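Local coordinates for protein 4-hydroxyphenylpyruvate dioxygenase (Pseudomonas putida, PDB 5HMQ) that converts 3-dehydroshikimate to protocatechuate with the help of a divalent metal ion, in a homodimer whose chains fuse a sugar phosphate isomerase-like domain to a dioxygenase-like domain, at residues 333-338 against 342-347; 299-304 against 441-446. All coordinates share one frame; numbering follows the deposited sequence.

Both contacts are buried, but they do different work in the dioxygenase-like half. Contact 1 builds a sheet from within: neighbouring antiparallel strands of one hairpin, joined by backbone hydrogen bonds and flanked by apolar side chains, with polar groups mostly at the ends. Contact 2 crosses from that sheet to the next one, and there apolar side chains alone meet, between two segments far apart in sequence, one of which also carries a magnesium ligand. The two are linked through strand 295-304, which lies beside strand 341-346: V344 N stands 2.7 Å from L301 O, a probable hydrogen bond, so L301 is tied into the hairpin's sheet by its backbone while its side chain serves contact 2.

Contact 1. Residues 333-338 against 342-347; sequences VQLLRQ and NIVLNA
L336 and L345 each turn CG beside the backbone N, opposite the carbonyl carbon (chi1 -74° and -58°), and this brings L336 CD1 to 3.8 Å from L345 CD1 in a diagonal contact. They belong to a beta hairpin in the first vicinal oxygen chelate (VOC) module, whose strands 333-338 and 342-346 run antiparallel. Q334 with L345 and L336 with I343 are the hydrogen-bonded pairs; each is closed by two bonds, such as L345 N to Q334 O at 2.7 Å and L336 N to I343 O at 2.8 Å. Leucine and isoleucine suit the face of L336, I343 and L345 because helix 307-319 packs on it through L313 and L317. On the reverse face the compact, branched valines meet closely, V333 CG1 lying 3.5 Å from V344 CG1, while L335 reaches over to V344 CG2 with CD1. On their own strand N342 and N346 stand on either side of V344, and their amide nitrogens serve strand 295-304: N346 ND2 binds E302, and N342 ND2 binds the carbonyl of E299. R337 runs alongside N342, its guanidinium steeply inclined to the amide, and R337 NE makes a weak, bent bond of 2.8 Å to N342 OD1.

Contact 2. Residues 299-304 against 441-446; sequences EFLEFA and RRIDHM. With MG (magnesium ion), chain L.
I443 and M446 both reach L301, joining two VOC modules: L301 lies on strand 295-304 of the first, and 441-446 is part of strand 440-450 in the second. Near the start of the latter segment, R442 is held by its backbone N to D527. Next comes I443, whose long branch meets the end of L301 tip to tip, I443 CD1 lying 3.8 Å from L301 CD1. A branched aliphatic residue suits this buried site, where I341 and F526 also touch its side chain. At D444 the backbone leaves the extended form (psi -45°), which helps I443 and M446, three residues apart, to turn toward the same strand. D444 itself looks to the metal side: its OD2 accepts H445 ND1 at 2.6 Å through the anti lone pair, close to the imidazole plane, and also forms a salt bridge with R605. The carboxylate helps to hold the rotation of the ring, together with the metal bond at NE2, and probably polarises it as a ligand. From the far side of the same ring, H445 NE2 binds magnesium at 2.2 Å. H523, E601 and three waters complete six ligands, the two-histidine, one-carboxylate set known from dioxygenases of this fold, although this domain shows neither 4-hydroxyphenylpyruvate nor protocatechuate dioxygenase activity. M446, a selenomethionine in this crystal, returns to the interface. With CG opposite its backbone N (chi1 -174°), it stretches past L301 in the opposite direction; being unbranched and flexible, it touches I524 as well as L301, and its SE comes to rest 3.9 Å from L301 CD2.

Contact 1. Residues 333-338 against 342-347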
loop_
_atom_site.group_PDB
_atom_site.type_symbol
_atom_site.label_atom_id
_atom_site.label_comp_id
_atom_site.label_asym_id
_atom_site.label_seq_id
_atom_site.Cartn_x
_atom_site.Cartn_y
_atom_site.Cartn_z
ATOM N N VAL C 333 1.175 27.342 -23.161
ATOM C CA VAL C 333 2.394 26.656 -22.750
ATOM C C VAL C 333 3.534 27.662 -22.747
ATOM O O VAL C 333 3.805 28.297 -23.770
ATOM C CB VAL C 333 2.722 25.474 -23.676
ATOM C CG1 VAL C 333 4.119 24.960 -23.412
ATOM C CG2 VAL C 333 1.708 24.353 -23.487
ATOM N N GLN C 334 4.202 27.801 -21.607
ATOM C CA GLN C 334 5.314 28.724 -21.453
ATOM C C GLN C 334 6.618 27.959 -21.294
ATOM O O GLN C 334 6.675 26.943 -20.593
ATOM C CB GLN C 334 5.104 29.643 -20.249
ATOM C CG GLN C 334 4.046 30.707 -20.464
ATOM C CD GLN C 334 4.499 31.779 -21.437
ATOM O OE1 GLN C 334 5.690 31.929 -21.704
ATOM N NE2 GLN C 334 3.545 32.539 -21.964
ATOM N N LEU C 335 7.657 28.451 -21.956
ATOM C CA LEU C 335 8.990 27.875 -21.879
ATOM C C LEU C 335 9.904 28.836 -21.133
ATOM O O LEU C 335 9.959 30.028 -21.463
ATOM C CB LEU C 335 9.542 27.587 -23.276
ATOM C CG LEU C 335 10.990 27.100 -23.344
ATOM C CD1 LEU C 335 11.131 25.765 -22.632
ATOM C CD2 LEU C 335 11.454 26.988 -24.785
ATOM N N LEU C 336 10.613 28.323 -20.131
ATOM C CA LEU C 336 11.607 29.100 -19.407
ATOM C C LEU C 336 12.950 28.390 -19.488
ATOM O O LEU C 336 13.021 27.158 -19.532
ATOM C CB LEU C 336 11.232 29.333 -17.932
ATOM C CG LEU C 336 10.121 30.346 -17.643
ATOM C CD1 LEU C 336 8.734 29.753 -17.845
ATOM C CD2 LEU C 336 10.284 30.995 -16.271
ATOM N N ARG C 337 14.018 29.183 -19.517
ATOM C CA ARG C 337 15.328 28.669 -19.875
ATOM C C ARG C 337 16.397 29.332 -19.021
ATOM O O ARG C 337 16.307 30.524 -18.713
ATOM C CB ARG C 337 15.579 28.922 -21.366
ATOM C CG ARG C 337 16.641 28.078 -22.020
ATOM C CD ARG C 337 16.584 28.316 -23.522
ATOM N NE ARG C 337 16.665 27.071 -24.282
ATOM C CZ ARG C 337 16.278 26.943 -25.548
ATOM N NH1 ARG C 337 15.779 27.985 -26.201
ATOM N NH2 ARG C 337 16.387 25.772 -26.161
ATOM N N GLN C 338 17.406 28.552 -18.640
ATOM C CA GLN C 338 18.587 29.086 -17.964
ATOM C C GLN C 338 19.709 28.075 -18.105
ATOM O O GLN C 338 19.582 26.941 -17.631
ATOM C CB GLN C 338 18.311 29.371 -16.488
ATOM C CG GLN C 338 19.533 29.874 -15.731
ATOM C CD GLN C 338 19.225 30.263 -14.297
ATOM O OE1 GLN C 338 20.091 30.763 -13.580
ATOM N NE2 GLN C 338 17.991 30.028 -13.869
ATOM N N ASN C 342 15.861 23.568 -19.257
ATOM C CA ASN C 342 14.636 23.959 -19.941
ATOM C C ASN C 342 13.445 23.501 -19.113
ATOM O O ASN C 342 13.381 22.337 -18.706
ATOM C CB ASN C 342 14.577 23.362 -21.350
ATOM C CG ASN C 342 15.728 23.819 -22.223
ATOM O OD1 ASN C 342 15.799 24.985 -22.612
ATOM N ND2 ASN C 342 16.641 22.904 -22.530
ATOM N N ILE C 343 12.515 24.413 -18.849
ATOM C CA ILE C 343 11.335 24.118 -18.043
ATOM C C ILE C 343 10.101 24.560 -18.814
ATOM O O ILE C 343 10.018 25.712 -19.255
ATOM C CB ILE C 343 11.394 24.803 -16.665
ATOM C CG1 ILE C 343 12.520 24.198 -15.829
ATOM C CG2 ILE C 343 10.066 24.649 -15.940
ATOM C CD1 ILE C 343 12.722 24.863 -14.495
ATOM N N VAL C 344 9.151 23.646 -18.984
ATOM C CA VAL C 344 7.931 23.890 -19.746
ATOM C C VAL C 344 6.770 23.980 -18.762
ATOM O O VAL C 344 6.514 23.035 -18.005
ATOM C CB VAL C 344 7.693 22.781 -20.782
ATOM C CG1 VAL C 344 6.402 23.027 -21.548
ATOM C CG2 VAL C 344 8.902 22.633 -21.712
ATOM N N LEU C 345 6.067 25.112 -18.766
ATOM C CA LEU C 345 4.886 25.310 -17.932
ATOM C C LEU C 345 3.647 25.066 -18.789
ATOM O O LEU C 345 3.316 25.876 -19.660
ATOM C CB LEU C 345 4.871 26.710 -17.323
ATOM C CG LEU C 345 6.068 27.110 -16.455
ATOM C CD1 LEU C 345 5.833 28.472 -15.820
ATOM C CD2 LEU C 345 6.339 26.058 -15.387
ATOM N N ASN C 346 2.974 23.944 -18.546
ATOM C CA ASN C 346 1.855 23.493 -19.369
ATOM C C ASN C 346 0.558 23.856 -18.652
ATOM O O ASN C 346 0.175 23.217 -17.669
ATOM C CB ASN C 346 1.967 21.994 -19.629
ATOM C CG ASN C 346 0.885 21.468 -20.556
ATOM O OD1 ASN C 346 0.023 22.214 -21.020
ATOM N ND2 ASN C 346 0.940 20.173 -20.846
ATOM N N ALA C 347 -0.115 24.898 -19.143
ATOM C CA ALA C 347 -1.403 25.323 -18.613
ATOM C C ALA C 347 -2.542 25.101 -19.599
ATOM O O ALA C 347 -3.640 25.628 -19.392
ATOM C CB ALA C 347 -1.346 26.796 -18.199
#

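Contact 2. Residues 299-304 against 441-446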
loop_
_atom_site.group_PDB
_atom_site.type_symbol
_atom_site.label_atom_id
_atom_site.label_comp_id
_atom_site.label_asym_id
_atom_site.label_seq_id
_atom_site.Cartn_x
_atom_site.Cartn_y
_atom_site.Cartn_z
ATOM N N GLU C 299 16.405 16.859 -20.898
ATOM C CA GLU C 299 16.125 17.826 -21.954
ATOM C C GLU C 299 15.214 18.941 -21.452
ATOM O O GLU C 299 15.528 20.126 -21.609
ATOM C CB GLU C 299 15.511 17.130 -23.167
ATOM C CG GLU C 299 15.144 18.091 -24.285
ATOM C CD GLU C 299 16.299 18.985 -24.696
ATOM O OE1 GLU C 299 17.411 18.466 -24.925
ATOM O OE2 GLU C 299 16.094 20.213 -24.779
ATOM N N PHE C 300 14.079 18.585 -20.853
ATOM C CA PHE C 300 13.249 19.590 -20.208
ATOM C C PHE C 300 12.365 18.937 -19.155
ATOM O O PHE C 300 12.132 17.726 -19.169
ATOM C CB PHE C 300 12.401 20.383 -21.220
ATOM C CG PHE C 300 11.406 19.554 -21.996
ATOM C CD1 PHE C 300 10.208 19.147 -21.422
ATOM C CD2 PHE C 300 11.647 19.228 -23.321
ATOM C CE1 PHE C 300 9.295 18.401 -22.143
ATOM C CE2 PHE C 300 10.734 18.489 -24.049
ATOM C CZ PHE C 300 9.558 18.071 -23.459
ATOM N N LEU C 301 11.892 19.769 -18.233
ATOM C CA LEU C 301 10.874 19.399 -17.264
ATOM C C LEU C 301 9.546 20.001 -17.697
ATOM O O LEU C 301 9.492 21.154 -18.134
ATOM C CB LEU C 301 11.242 19.896 -15.864
ATOM C CG LEU C 301 12.570 19.428 -15.263
ATOM C CD1 LEU C 301 12.773 20.033 -13.882
ATOM C CD2 LEU C 301 12.625 17.911 -15.187
ATOM N N GLU C 302 8.480 19.209 -17.604
ATOM C CA GLU C 302 7.135 19.657 -17.946
ATOM C C GLU C 302 6.279 19.659 -16.685
ATOM O O GLU C 302 6.081 18.610 -16.064
ATOM C CB GLU C 302 6.507 18.769 -19.020
ATOM C CG GLU C 302 5.132 19.244 -19.473
ATOM C CD GLU C 302 4.490 18.330 -20.505
ATOM O OE1 GLU C 302 5.114 17.316 -20.883
ATOM O OE2 GLU C 302 3.355 18.628 -20.936
ATOM N N PHE C 303 5.780 20.833 -16.311
ATOM C CA PHE C 303 4.938 20.987 -15.134
ATOM C C PHE C 303 3.483 21.165 -15.544
ATOM O O PHE C 303 3.178 21.879 -16.505
ATOM C CB PHE C 303 5.379 22.181 -14.284
ATOM C CG PHE C 303 6.610 21.925 -13.462
ATOM C CD1 PHE C 303 7.873 22.164 -13.981
ATOM C CD2 PHE C 303 6.501 21.455 -12.163
ATOM C CE1 PHE C 303 9.006 21.930 -13.217
ATOM C CE2 PHE C 303 7.627 21.221 -11.395
ATOM C CZ PHE C 303 8.881 21.459 -11.923
ATOM N N ALA C 304 2.589 20.511 -14.807
ATOM C CA ALA C 304 1.154 20.635 -15.020
ATOM C C ALA C 304 0.615 21.688 -14.064
ATOM O O ALA C 304 0.718 21.534 -12.842
ATOM C CB ALA C 304 0.448 19.297 -14.802
ATOM N N ARG C 441 23.265 26.168 -14.301
ATOM C CA ARG C 441 23.681 25.638 -15.583
ATOM C C ARG C 441 23.014 24.326 -15.955
ATOM O O ARG C 441 22.643 24.146 -17.116
ATOM C CB ARG C 441 25.197 25.528 -15.623
ATOM C CG ARG C 441 25.805 26.923 -15.396
ATOM C CD ARG C 441 27.127 27.052 -16.069
ATOM N NE ARG C 441 27.806 25.792 -16.145
ATOM C CZ ARG C 441 29.136 25.713 -16.321
ATOM N NH1 ARG C 441 29.888 26.821 -16.482
ATOM N NH2 ARG C 441 29.737 24.510 -16.379
ATOM N N ARG C 442 22.871 23.387 -15.025
ATOM C CA ARG C 442 22.195 22.149 -15.383
ATOM C C ARG C 442 21.477 21.574 -14.173
ATOM O O ARG C 442 21.763 21.923 -13.025
ATOM C CB ARG C 442 23.166 21.099 -15.941
ATOM C CG ARG C 442 24.092 20.479 -14.907
ATOM C CD ARG C 442 25.096 19.550 -15.577
ATOM N NE ARG C 442 24.453 18.390 -16.192
ATOM C CZ ARG C 442 24.155 17.263 -15.553
ATOM N NH1 ARG C 442 24.437 17.128 -14.265
ATOM N NH2 ARG C 442 23.569 16.269 -16.206
ATOM N N ILE C 443 20.517 20.696 -14.456
ATOM C CA ILE C 443 19.879 19.908 -13.410
ATOM C C ILE C 443 20.865 18.848 -12.939
ATOM O O ILE C 443 21.279 17.976 -13.712
ATOM C CB ILE C 443 18.574 19.280 -13.915
ATOM C CG1 ILE C 443 17.559 20.378 -14.243
ATOM C CG2 ILE C 443 18.023 18.297 -12.895
ATOM C CD1 ILE C 443 16.365 19.893 -15.035
ATOM N N ASP C 444 21.250 18.923 -11.668
ATOM C CA ASP C 444 22.206 17.974 -11.118
ATOM C C ASP C 444 21.524 16.704 -10.625
ATOM O O ASP C 444 21.997 15.598 -10.900
ATOM C CB ASP C 444 22.999 18.621 -9.983
ATOM C CG ASP C 444 23.931 17.644 -9.303
ATOM O OD1 ASP C 444 25.071 17.472 -9.781
ATOM O OD2 ASP C 444 23.522 17.043 -8.286
ATOM N N HIS C 445 20.420 16.847 -9.896
ATOM C CA HIS C 445 19.659 15.686 -9.460
ATOM C C HIS C 445 18.235 16.118 -9.156
ATOM O O HIS C 445 17.948 17.303 -8.962
ATOM C CB HIS C 445 20.295 15.003 -8.240
ATOM C CG HIS C 445 20.381 15.872 -7.024
ATOM N ND1 HIS C 445 21.520 16.568 -6.685
ATOM C CD2 HIS C 445 19.474 16.138 -6.053
ATOM C CE1 HIS C 445 21.311 17.231 -5.562
ATOM N NE2 HIS C 445 20.077 16.989 -5.159
HETATM N N MSE C 446 17.344 15.135 -9.129
HETATM C CA MSE C 446 15.944 15.382 -8.834
HETATM C C MSE C 446 15.394 14.252 -7.977
HETATM O O MSE C 446 15.455 13.080 -8.356
HETATM C CB MSE C 446 15.139 15.531 -10.123
HETATM C CG MSE C 446 13.696 15.937 -9.897
HETATM SE SE MSE C 446 12.776 16.427 -11.546
HETATM C CE MSE C 446 12.929 14.726 -12.498
HETATM MG MG MG L . 19.444 17.319 -3.092
HETATM O O HOH W 1 19.375 14.985 -2.675
HETATM O O HOH W 2 21.434 17.478 -2.539
HETATM O O HOH W 3 18.992 17.466 -1.076
#